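Local coordinates for protein KLLA0B12012p (Kluyveromyces lactis, PDB 6Y3P) that probably binds ATP through its C-terminal ATP-grasp domain, the part described here, and is a direct partner of the mRNA decapping enzyme Dcp2, at residues 81-93 with 101-113. Numbering follows the deposited sequence.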
ATOM      1  N   ILE A  81      -5.202   5.597   0.751  1.00 56.10           N
ATOM      2  CA  ILE A  81      -3.778   5.991   0.846  1.00 55.26           C
ATOM      3  C   ILE A  81      -3.428   6.619   2.209  1.00 60.19           C
ATOM      4  O   ILE A  81      -2.246   6.735   2.531  1.00 59.54           O
ATOM      5  CB  ILE A  81      -3.260   6.839  -0.349  1.00 57.65           C
ATOM      6  CG1 ILE A  81      -4.065   8.155  -0.538  1.00 59.16           C
ATOM      7  CG2 ILE A  81      -3.217   5.989  -1.622  1.00 54.26           C
ATOM      8  CD1 ILE A  81      -3.338   9.278  -1.326  1.00 61.96           C
ATOM      9  N   ARG A  82      -4.431   6.946   3.037  1.00 59.56           N
ATOM     10  CA  ARG A  82      -4.163   7.468   4.378  1.00 60.93           C
ATOM     11  C   ARG A  82      -4.436   6.361   5.380  1.00 64.54           C
ATOM     12  O   ARG A  82      -5.577   5.923   5.503  1.00 62.68           O
ATOM     13  CB  ARG A  82      -4.985   8.735   4.682  1.00 63.99           C
ATOM     14  CG  ARG A  82      -4.569   9.961   3.865  1.00 76.20           C
ATOM     15  CD  ARG A  82      -3.454  10.770   4.514  1.00 90.97           C
ATOM     16  NE  ARG A  82      -3.843  11.332   5.813  1.00103.91           N
ATOM     17  CZ  ARG A  82      -4.505  12.477   5.978  1.00122.41           C
ATOM     18  NH1 ARG A  82      -4.874  13.199   4.926  1.00107.96           N
ATOM     19  NH2 ARG A  82      -4.807  12.903   7.197  1.00112.19           N
ATOM     20  N   LYS A  83      -3.382   5.896   6.082  1.00 62.59           N
ATOM     21  CA  LYS A  83      -3.445   4.788   7.049  1.00 62.71           C
ATOM     22  C   LYS A  83      -4.463   5.023   8.192  1.00 68.51           C
ATOM     23  O   LYS A  83      -5.027   4.045   8.676  1.00 69.33           O
ATOM     24  CB  LYS A  83      -2.031   4.412   7.577  1.00 64.67           C
ATOM     25  CG  LYS A  83      -1.908   3.129   8.445  1.00 71.36           C
ATOM     26  CD  LYS A  83      -2.784   1.922   8.018  1.00 75.03           C
ATOM     27  CE  LYS A  83      -3.031   0.900   9.116  1.00 70.21           C
ATOM     28  NZ  LYS A  83      -1.858  -0.005   9.340  1.00 63.25           N
ATOM     29  N   HIS A  84      -4.769   6.283   8.569  1.00 65.52           N
ATOM     30  CA  HIS A  84      -5.787   6.498   9.600  1.00 65.88           C
ATOM     31  C   HIS A  84      -7.165   6.187   8.993  1.00 70.69           C
ATOM     32  O   HIS A  84      -7.939   5.400   9.551  1.00 72.90           O
ATOM     33  CB  HIS A  84      -5.718   7.922  10.195  1.00 67.84           C
ATOM     34  CG  HIS A  84      -6.883   8.285  11.077  1.00 72.71           C
ATOM     35  ND1 HIS A  84      -8.017   8.902  10.563  1.00 75.42           N
ATOM     36  CD2 HIS A  84      -7.054   8.110  12.411  1.00 75.08           C
ATOM     37  CE1 HIS A  84      -8.839   9.070  11.590  1.00 75.56           C
ATOM     38  NE2 HIS A  84      -8.303   8.621  12.724  1.00 75.87           N
ATOM     39  N   TYR A  85      -7.411   6.727   7.803  1.00 64.72           N
ATOM     40  CA  TYR A  85      -8.663   6.580   7.079  1.00 63.89           C
ATOM     41  C   TYR A  85      -8.878   5.159   6.541  1.00 64.24           C
ATOM     42  O   TYR A  85     -10.016   4.685   6.564  1.00 64.13           O
ATOM     43  CB  TYR A  85      -8.760   7.670   6.005  1.00 65.66           C
ATOM     44  CG  TYR A  85      -8.938   9.021   6.660  1.00 70.68           C
ATOM     45  CD1 TYR A  85     -10.204   9.486   7.007  1.00 74.03           C
ATOM     46  CD2 TYR A  85      -7.834   9.770   7.075  1.00 72.18           C
ATOM     47  CE1 TYR A  85     -10.376  10.690   7.691  1.00 76.17           C
ATOM     48  CE2 TYR A  85      -7.992  10.970   7.772  1.00 74.50           C
ATOM     49  CZ  TYR A  85      -9.268  11.440   8.057  1.00 84.19           C
ATOM     50  OH  TYR A  85      -9.457  12.652   8.691  1.00 86.13           O
ATOM     51  N   LEU A  86      -7.786   4.453   6.157  1.00 57.45           N
ATOM     52  CA  LEU A  86      -7.780   3.064   5.689  1.00 55.82           C
ATOM     53  C   LEU A  86      -8.421   2.202   6.766  1.00 60.66           C
ATOM     54  O   LEU A  86      -9.348   1.448   6.462  1.00 59.83           O
ATOM     55  CB  LEU A  86      -6.333   2.568   5.399  1.00 54.29           C
ATOM     56  CG  LEU A  86      -6.174   1.147   4.844  1.00 56.51           C
ATOM     57  CD1 LEU A  86      -6.727   1.041   3.418  1.00 55.94           C
ATOM     58  CD2 LEU A  86      -4.715   0.718   4.850  1.00 57.56           C
ATOM     59  N   SER A  87      -7.951   2.370   8.033  1.00 58.84           N
ATOM     60  CA  SER A  87      -8.448   1.680   9.217  1.00 59.50           C
ATOM     61  C   SER A  87      -9.945   1.855   9.313  1.00 66.46           C
ATOM     62  O   SER A  87     -10.651   0.852   9.361  1.00 68.05           O
ATOM     63  CB  SER A  87      -7.750   2.181  10.479  1.00 62.93           C
ATOM     64  OG  SER A  87      -6.777   1.255  10.944  1.00 69.22           O
ATOM     65  N   HIS A  88     -10.437   3.103   9.195  1.00 64.41           N
ATOM     66  CA  HIS A  88     -11.865   3.409   9.247  1.00 65.50           C
ATOM     67  C   HIS A  88     -12.634   2.755   8.131  1.00 65.87           C
ATOM     68  O   HIS A  88     -13.698   2.201   8.390  1.00 66.05           O
ATOM     69  CB  HIS A  88     -12.125   4.913   9.320  1.00 68.53           C
ATOM     70  CG  HIS A  88     -11.876   5.474  10.685  1.00 74.06           C
ATOM     71  ND1 HIS A  88     -12.863   5.456  11.666  1.00 77.55           N
ATOM     72  CD2 HIS A  88     -10.746   6.006  11.211  1.00 76.76           C
ATOM     73  CE1 HIS A  88     -12.310   5.999  12.741  1.00 77.94           C
ATOM     74  NE2 HIS A  88     -11.036   6.344  12.519  1.00 77.63           N
ATOM     75  N   THR A  89     -12.083   2.752   6.913  1.00 61.04           N
ATOM     76  CA  THR A  89     -12.715   2.093   5.759  1.00 60.12           C
ATOM     77  C   THR A  89     -12.896   0.592   6.044  1.00 59.72           C
ATOM     78  O   THR A  89     -13.991   0.069   5.841  1.00 59.71           O
ATOM     79  CB  THR A  89     -11.890   2.286   4.464  1.00 67.66           C
ATOM     80  OG1 THR A  89     -11.297   3.579   4.450  1.00 68.07           O
ATOM     81  CG2 THR A  89     -12.727   2.101   3.211  1.00 64.47           C
ATOM     82  N   ILE A  90     -11.838  -0.077   6.537  1.00 53.01           N
ATOM     83  CA  ILE A  90     -11.866  -1.511   6.827  1.00 52.36           C
ATOM     84  C   ILE A  90     -12.816  -1.810   7.998  1.00 57.99           C
ATOM     85  O   ILE A  90     -13.697  -2.660   7.831  1.00 55.96           O
ATOM     86  CB  ILE A  90     -10.443  -2.131   6.984  1.00 53.59           C
ATOM     87  CG1 ILE A  90      -9.714  -2.083   5.621  1.00 53.39           C
ATOM     88  CG2 ILE A  90     -10.502  -3.576   7.535  1.00 51.48           C
ATOM     89  CD1 ILE A  90      -8.260  -2.425   5.601  1.00 56.85           C
ATOM     90  N   HIS A  91     -12.688  -1.075   9.134  1.00 58.30           N
ATOM     91  CA  HIS A  91     -13.551  -1.256  10.308  1.00 60.58           C
ATOM     92  C   HIS A  91     -15.022  -1.176   9.974  1.00 63.98           C
ATOM     93  O   HIS A  91     -15.785  -2.042  10.417  1.00 64.80           O
ATOM     94  CB  HIS A  91     -13.241  -0.249  11.423  1.00 63.79           C
ATOM     95  CG  HIS A  91     -11.840  -0.286  11.937  1.00 68.67           C
ATOM     96  ND1 HIS A  91     -11.084  -1.452  11.914  1.00 71.05           N
ATOM     97  CD2 HIS A  91     -11.098   0.711  12.482  1.00 72.60           C
ATOM     98  CE1 HIS A  91      -9.902  -1.123  12.419  1.00 71.16           C
ATOM     99  NE2 HIS A  91      -9.863   0.166  12.786  1.00 72.18           N
ATOM    100  N   SER A  92     -15.430  -0.155   9.185  1.00 59.31           N
ATOM    101  CA  SER A  92     -16.844   0.022   8.854  1.00 60.14           C
ATOM    102  C   SER A  92     -17.371  -1.031   7.896  1.00 62.96           C
ATOM    103  O   SER A  92     -18.566  -1.315   7.904  1.00 63.60           O
ATOM    104  CB  SER A  92     -17.133   1.433   8.349  1.00 65.71           C
ATOM    105  OG  SER A  92     -16.314   1.764   7.244  1.00 80.85           O
ATOM    106  N   TYR A  93     -16.490  -1.627   7.087  1.00 56.67           N
ATOM    107  CA  TYR A  93     -16.872  -2.671   6.145  1.00 55.21           C
ATOM    108  C   TYR A  93     -17.003  -4.067   6.798  1.00 60.59           C
ATOM    109  O   TYR A  93     -17.905  -4.810   6.427  1.00 61.09           O
ATOM    110  CB  TYR A  93     -15.850  -2.700   5.015  1.00 53.81           C
ATOM    111  CG  TYR A  93     -16.000  -3.833   4.027  1.00 52.35           C
ATOM    112  CD1 TYR A  93     -16.974  -3.794   3.033  1.00 54.24           C
ATOM    113  CD2 TYR A  93     -15.116  -4.902   4.033  1.00 51.61           C
ATOM    114  CE1 TYR A  93     -17.074  -4.805   2.080  1.00 54.58           C
ATOM    115  CE2 TYR A  93     -15.204  -5.918   3.084  1.00 52.83           C
ATOM    116  CZ  TYR A  93     -16.184  -5.867   2.108  1.00 59.21           C
ATOM    117  OH  TYR A  93     -16.254  -6.867   1.172  1.00 57.46           O
ATOM    118  N   ILE A 101     -11.713 -11.595   4.527  1.00 53.83           N
ATOM    119  CA  ILE A 101     -10.279 -11.821   4.812  1.00 51.51           C
ATOM    120  C   ILE A 101      -9.712 -10.612   5.576  1.00 54.84           C
ATOM    121  O   ILE A 101      -8.836 -10.782   6.420  1.00 54.91           O
ATOM    122  CB  ILE A 101      -9.475 -12.155   3.505  1.00 52.80           C
ATOM    123  CG1 ILE A 101      -8.048 -12.654   3.821  1.00 51.76           C
ATOM    124  CG2 ILE A 101      -9.470 -10.981   2.505  1.00 52.84           C
ATOM    125  CD1 ILE A 101      -7.343 -13.366   2.761  1.00 51.76           C
ATOM    126  N   LEU A 102     -10.288  -9.415   5.343  1.00 51.17           N
ATOM    127  CA  LEU A 102      -9.888  -8.156   5.980  1.00 51.59           C
ATOM    128  C   LEU A 102     -10.015  -8.144   7.522  1.00 56.65           C
ATOM    129  O   LEU A 102      -9.384  -7.310   8.165  1.00 55.54           O
ATOM    130  CB  LEU A 102     -10.641  -6.967   5.346  1.00 51.58           C
ATOM    131  CG  LEU A 102     -10.237  -6.627   3.889  1.00 54.55           C
ATOM    132  CD1 LEU A 102     -10.940  -5.370   3.412  1.00 54.48           C
ATOM    133  CD2 LEU A 102      -8.718  -6.463   3.744  1.00 54.29           C
ATOM    134  N   ASN A 103     -10.792  -9.094   8.102  1.00 54.30           N
ATOM    135  CA  ASN A 103     -10.944  -9.302   9.539  1.00 55.03           C
ATOM    136  C   ASN A 103      -9.670  -9.904  10.120  1.00 59.24           C
ATOM    137  O   ASN A 103      -9.490  -9.868  11.333  1.00 58.91           O
ATOM    138  CB  ASN A 103     -12.081 -10.292   9.811  1.00 59.52           C
ATOM    139  CG  ASN A 103     -13.454  -9.701   9.779  1.00 71.69           C
ATOM    140  OD1 ASN A 103     -13.874  -9.014  10.713  1.00 64.26           O
ATOM    141  ND2 ASN A 103     -14.208 -10.032   8.735  1.00 60.98           N
ATOM    142  N   ARG A 104      -8.828 -10.532   9.256  1.00 56.29           N
ATOM    143  CA  ARG A 104      -7.559 -11.167   9.623  1.00 56.10           C
ATOM    144  C   ARG A 104      -6.346 -10.502   8.981  1.00 59.04           C
ATOM    145  O   ARG A 104      -5.350 -10.316   9.653  1.00 59.81           O
ATOM    146  CB  ARG A 104      -7.560 -12.670   9.253  1.00 57.85           C
ATOM    147  CG  ARG A 104      -7.433 -13.611  10.453  1.00 79.07           C
ATOM    148  CD  ARG A 104      -6.122 -13.455  11.236  1.00100.02           C
ATOM    149  NE  ARG A 104      -5.942 -14.500  12.250  1.00112.12           N
ATOM    150  CZ  ARG A 104      -4.922 -14.550  13.105  1.00124.32           C
ATOM    151  NH1 ARG A 104      -3.988 -13.606  13.093  1.00110.67           N
ATOM    152  NH2 ARG A 104      -4.833 -15.543  13.982  1.00106.06           N
ATOM    153  N   ALA A 105      -6.421 -10.204   7.669  1.00 54.00           N
ATOM    154  CA  ALA A 105      -5.374  -9.670   6.798  1.00 52.86           C
ATOM    155  C   ALA A 105      -5.130  -8.140   6.878  1.00 54.95           C
ATOM    156  O   ALA A 105      -4.739  -7.534   5.889  1.00 53.43           O
ATOM    157  CB  ALA A 105      -5.674 -10.079   5.356  1.00 53.53           C
ATOM    158  N   PHE A 106      -5.281  -7.535   8.060  1.00 50.83           N
ATOM    159  CA  PHE A 106      -5.049  -6.097   8.234  1.00 49.48           C
ATOM    160  C   PHE A 106      -4.519  -5.754   9.626  1.00 54.81           C
ATOM    161  O   PHE A 106      -5.048  -6.240  10.631  1.00 56.99           O
ATOM    162  CB  PHE A 106      -6.338  -5.299   7.938  1.00 50.60           C
ATOM    163  CG  PHE A 106      -6.239  -3.813   8.168  1.00 51.56           C
ATOM    164  CD1 PHE A 106      -5.321  -3.041   7.459  1.00 54.59           C
ATOM    165  CD2 PHE A 106      -7.089  -3.174   9.061  1.00 53.36           C
ATOM    166  CE1 PHE A 106      -5.262  -1.656   7.643  1.00 54.94           C
ATOM    167  CE2 PHE A 106      -7.018  -1.792   9.248  1.00 56.58           C
ATOM    168  CZ  PHE A 106      -6.109  -1.045   8.534  1.00 54.00           C
ATOM    169  N   LEU A 107      -3.496  -4.893   9.676  1.00 50.78           N
ATOM    170  CA  LEU A 107      -2.898  -4.446  10.921  1.00 50.99           C
ATOM    171  C   LEU A 107      -3.540  -3.150  11.255  1.00 55.70           C
ATOM    172  O   LEU A 107      -3.299  -2.158  10.579  1.00 54.14           O
ATOM    173  CB  LEU A 107      -1.362  -4.281  10.804  1.00 50.65           C
ATOM    174  CG  LEU A 107      -0.585  -5.552  10.571  1.00 53.64           C
ATOM    175  CD1 LEU A 107       0.838  -5.247  10.248  1.00 53.55           C
ATOM    176  CD2 LEU A 107      -0.699  -6.519  11.742  1.00 52.41           C
ATOM    177  N   GLU A 108      -4.457  -3.184  12.226  1.00 55.51           N
ATOM    178  CA  GLU A 108      -5.190  -2.013  12.673  1.00 56.60           C
ATOM    179  C   GLU A 108      -4.233  -1.019  13.308  1.00 61.45           C
ATOM    180  O   GLU A 108      -3.205  -1.414  13.860  1.00 61.16           O
ATOM    181  CB  GLU A 108      -6.220  -2.401  13.734  1.00 58.80           C
ATOM    182  CG  GLU A 108      -7.304  -3.334  13.256  1.00 72.09           C
ATOM    183  CD  GLU A 108      -8.151  -3.823  14.407  1.00 92.56           C
ATOM    184  OE1 GLU A 108      -7.625  -4.597  15.240  1.00 80.80           O
ATOM    185  OE2 GLU A 108      -9.324  -3.396  14.504  1.00 88.34           O
ATOM    186  N   SER A 109      -4.576   0.261  13.226  1.00 58.38           N
ATOM    187  CA  SER A 109      -3.855   1.354  13.865  1.00 58.93           C
ATOM    188  C   SER A 109      -4.893   2.304  14.434  1.00 62.82           C
ATOM    189  O   SER A 109      -6.035   2.357  13.954  1.00 62.23           O
ATOM    190  CB  SER A 109      -2.935   2.073  12.886  1.00 64.23           C
ATOM    191  OG  SER A 109      -3.671   2.570  11.781  1.00 80.45           O
ATOM    192  N   PHE A 110      -4.524   2.990  15.510  1.00 59.39           N
ATOM    193  CA  PHE A 110      -5.388   3.943  16.190  1.00 59.28           C
ATOM    194  C   PHE A 110      -4.548   5.115  16.600  1.00 62.23           C
ATOM    195  O   PHE A 110      -3.337   4.988  16.712  1.00 58.87           O
ATOM    196  CB  PHE A 110      -6.040   3.320  17.431  1.00 61.50           C
ATOM    197  CG  PHE A 110      -6.796   2.041  17.176  1.00 62.51           C
ATOM    198  CD1 PHE A 110      -6.167   0.807  17.293  1.00 63.88           C
ATOM    199  CD2 PHE A 110      -8.143   2.068  16.830  1.00 65.06           C
ATOM    200  CE1 PHE A 110      -6.869  -0.380  17.054  1.00 64.70           C
ATOM    201  CE2 PHE A 110      -8.845   0.878  16.600  1.00 67.27           C
ATOM    202  CZ  PHE A 110      -8.205  -0.337  16.716  1.00 64.22           C
ATOM    203  N   ASN A 111      -5.194   6.268  16.792  1.00 61.84           N
ATOM    204  CA  ASN A 111      -4.544   7.495  17.230  1.00 61.88           C
ATOM    205  C   ASN A 111      -5.008   7.815  18.637  1.00 65.36           C
ATOM    206  O   ASN A 111      -6.207   7.808  18.923  1.00 64.89           O
ATOM    207  CB  ASN A 111      -4.808   8.634  16.250  1.00 61.94           C
ATOM    208  CG  ASN A 111      -3.719   8.749  15.218  1.00 89.96           C
ATOM    209  OD1 ASN A 111      -3.707   8.043  14.204  1.00 82.21           O
ATOM    210  ND2 ASN A 111      -2.737   9.592  15.498  1.00 87.56           N
ATOM    211  N   ILE A 112      -4.049   7.988  19.538  1.00 62.82           N
ATOM    212  CA  ILE A 112      -4.339   8.291  20.934  1.00 64.38           C
ATOM    213  C   ILE A 112      -3.627   9.582  21.359  1.00 71.00           C
ATOM    214  O   ILE A 112      -2.552   9.899  20.850  1.00 70.73           O
ATOM    215  CB  ILE A 112      -4.070   7.069  21.865  1.00 67.06           C
ATOM    216  CG1 ILE A 112      -4.729   7.246  23.238  1.00 69.42           C
ATOM    217  CG2 ILE A 112      -2.585   6.696  21.992  1.00 65.54           C
ATOM    218  CD1 ILE A 112      -5.648   6.163  23.597  1.00 80.33           C
ATOM    219  N   ASP A 113      -4.271  10.346  22.237  1.00 69.95           N
ATOM    220  CA  ASP A 113      -3.732  11.577  22.806  1.00 70.97           C
ATOM    221  C   ASP A 113      -3.728  11.395  24.308  1.00 74.19           C
ATOM    222  O   ASP A 113      -4.792  11.267  24.922  1.00 75.04           O
ATOM    223  CB  ASP A 113      -4.562  12.811  22.396  1.00 74.26           C
ATOM    224  CG  ASP A 113      -4.565  13.163  20.911  1.00 87.66           C
ATOM    225  OD1 ASP A 113      -3.557  12.862  20.218  1.00 86.58           O
ATOM    226  OD2 ASP A 113      -5.555  13.780  20.451  1.00 95.32           O
TER
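I90 sets its CD1 methyl squarely over one face of the F106 ring, 3.5 Å from the ring centroid and only 9° off the normal, a CH-pi contact. F106 reaches that position because its CG stands anti to the backbone N, which carries the ring from the loop to the helix. S87 OG lies at the ring's edge, near its plane, 3.4 Å from F106 CZ, while L86 CD2 meets F106 CE1 obliquely. An alanine in place of F106 would probably leave the I90 methyl without its aromatic platform and open a gap among K83, L86 and S87.

K83 passes the same ring with its CE, and bends at chi2 and chi4 bring NZ within 2.9 Å of L107 O. The C=O...N angle of 161° puts the ammonium almost in line with the carbonyl; L344 O and Q198 OE1 also accept from NZ, so three oxygens grip it. One turn on, S87 OG donates to S109 O at 3.3 Å, from somewhat out of the carbonyl plane.

H91 CE1 comes within 3.1 Å of E108 OE2, which lies oblique to the ring, with ring and carboxylate planes 78° apart; the other carboxylate oxygen, OE1, forms a salt bridge with K139. Beyond it, the H91 and F110 rings are nearly parallel, yet their centroids are 5.8 Å apart and overlap is slight. Toward the 3-10 segment 101-103, I90 CG2 packs on L102 CB, and L307 of helix 290-313 touches L86 and I90.

Helix 83-95 thus packs on strand 109-113 and the loop leading into it, the strand being an outermost one of a five-stranded antiparallel sheet in this ATP-grasp fold of the tubulin-tyrosine ligase family.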